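Local coordinates for protein N-alpha-acetyltransferase 35, NatC auxiliary subunit (Saccharomyces cerevisiae, PDB 6YGA) that is the auxiliary subunit of the heterotrimeric NatC complex, which acetylates the N-terminal methionine of the L-A virus Gag protein, at residues Asp248-Asn253 with Thr302-Val307. Numbering follows the deposited sequence.
Sequences DELIEN and TLANDV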
# COMPACT_ATOMS: atom_id res chain seq x y z
N ASP B 248 21.96 15.48 10.66
CA ASP B 248 22.04 16.92 10.44
C ASP B 248 23.00 17.25 9.31
O ASP B 248 22.72 18.14 8.50
CB ASP B 248 22.46 17.64 11.73
CG ASP B 248 21.38 17.63 12.81
OD1 ASP B 248 20.18 17.59 12.47
OD2 ASP B 248 21.74 17.67 14.00
N GLU B 249 24.13 16.54 9.22
CA GLU B 249 25.05 16.76 8.11
C GLU B 249 24.40 16.41 6.78
O GLU B 249 24.64 17.09 5.77
CB GLU B 249 26.32 15.92 8.30
CG GLU B 249 27.11 16.25 9.55
CD GLU B 249 28.28 15.32 9.75
OE1 GLU B 249 28.81 14.80 8.74
OE2 GLU B 249 28.68 15.09 10.91
N LEU B 250 23.57 15.37 6.76
CA LEU B 250 22.87 15.00 5.53
C LEU B 250 21.95 16.13 5.08
O LEU B 250 21.82 16.38 3.87
CB LEU B 250 22.08 13.71 5.75
CG LEU B 250 21.20 13.23 4.59
CD1 LEU B 250 22.03 13.02 3.34
CD2 LEU B 250 20.47 11.95 4.98
N ILE B 251 21.30 16.81 6.02
CA ILE B 251 20.42 17.92 5.67
C ILE B 251 21.23 19.11 5.15
O ILE B 251 20.88 19.71 4.13
CB ILE B 251 19.56 18.31 6.89
CG1 ILE B 251 18.58 17.19 7.24
CG2 ILE B 251 18.82 19.62 6.63
CD1 ILE B 251 17.88 17.37 8.57
N GLU B 252 22.32 19.45 5.84
CA GLU B 252 23.13 20.59 5.43
C GLU B 252 23.70 20.38 4.03
O GLU B 252 23.63 21.28 3.18
CB GLU B 252 24.27 20.81 6.43
CG GLU B 252 23.80 21.10 7.85
CD GLU B 252 24.92 20.96 8.86
OE1 GLU B 252 26.04 20.58 8.46
OE2 GLU B 252 24.68 21.23 10.06
N ASN B 253 24.25 19.20 3.77
CA ASN B 253 24.87 18.95 2.47
C ASN B 253 23.83 18.88 1.36
O ASN B 253 24.09 19.32 0.24
CB ASN B 253 25.69 17.66 2.53
CG ASN B 253 26.93 17.80 3.38
OD1 ASN B 253 26.90 18.41 4.45
ND2 ASN B 253 28.04 17.26 2.90
N THR B 302 13.80 15.06 3.45
CA THR B 302 12.63 14.35 3.95
C THR B 302 13.03 13.06 4.65
O THR B 302 12.49 12.72 5.71
CB THR B 302 11.66 14.05 2.80
OG1 THR B 302 11.26 15.29 2.19
CG2 THR B 302 10.43 13.32 3.30
N LEU B 303 13.99 12.33 4.08
CA LEU B 303 14.46 11.10 4.70
C LEU B 303 15.10 11.37 6.06
O LEU B 303 14.85 10.65 7.03
CB LEU B 303 15.45 10.39 3.78
CG LEU B 303 16.26 9.26 4.42
CD1 LEU B 303 15.37 8.09 4.80
CD2 LEU B 303 17.38 8.82 3.49
N ALA B 304 15.92 12.42 6.14
CA ALA B 304 16.65 12.68 7.38
C ALA B 304 15.70 13.11 8.50
O ALA B 304 15.84 12.66 9.64
CB ALA B 304 17.72 13.74 7.15
N ASN B 305 14.73 13.98 8.20
CA ASN B 305 13.82 14.44 9.24
C ASN B 305 12.89 13.33 9.70
O ASN B 305 12.54 13.26 10.88
CB ASN B 305 13.01 15.64 8.74
CG ASN B 305 13.84 16.91 8.65
OD1 ASN B 305 13.85 17.59 7.62
ND2 ASN B 305 14.54 17.23 9.73
N ASP B 306 12.48 12.45 8.78
CA ASP B 306 11.60 11.35 9.16
C ASP B 306 12.31 10.38 10.10
O ASP B 306 11.72 9.89 11.06
CB ASP B 306 11.09 10.63 7.91
CG ASP B 306 10.08 11.46 7.14
OD1 ASP B 306 9.79 12.59 7.56
OD2 ASP B 306 9.57 10.97 6.10
N VAL B 307 13.59 10.09 9.82
CA VAL B 307 14.36 9.23 10.71
C VAL B 307 14.59 9.91 12.05
O VAL B 307 14.52 9.28 13.11
CB VAL B 307 15.68 8.82 10.04
CG1 VAL B 307 16.60 8.12 11.03
CG2 VAL B 307 15.41 7.91 8.84
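The carboxamide of Asn-305 is the one flat group that touches across this antiparallel helix-helix packing, and CD1 of Ile-251 meets it obliquely, above the amide plane but well off its centre, 4.1 Å from Asn-305 CG. The two side chains cross at about a right angle. Ile-251 gets there because CG1 lies beside its own backbone N (chi1 -67°) and CD1 then extends outward (chi2 169°), carrying the branch past Ala-304 to the amide.

Ala-304 forms the centre of the interface. Its small methyl points at the facing helix, in keeping with an approach of 9.0 Å between the axes of the short segments, which run at 156° to each other. The CA atoms of Ile-251 and Ala-304 are 6.7 Å apart. Leu-250 closes on the same methyl and also touches Ile-226 of helix 215-231, which joins the pair to that helix.

No hydrogen bond links the two segments, and the contact between them is mainly apolar. Charge enters nearby, where Asp-248 OD1 forms a salt bridge with Lys-308 NZ and so ties helix 245-260 to helix 298-311. Leu-303 and Val-307 pack against helix 337-347.

Ala-304 CB thus touches two consecutive residues of the facing helix, at 3.6 Å from Ile-251 CG1 and 3.9 Å from Leu-250 CD2.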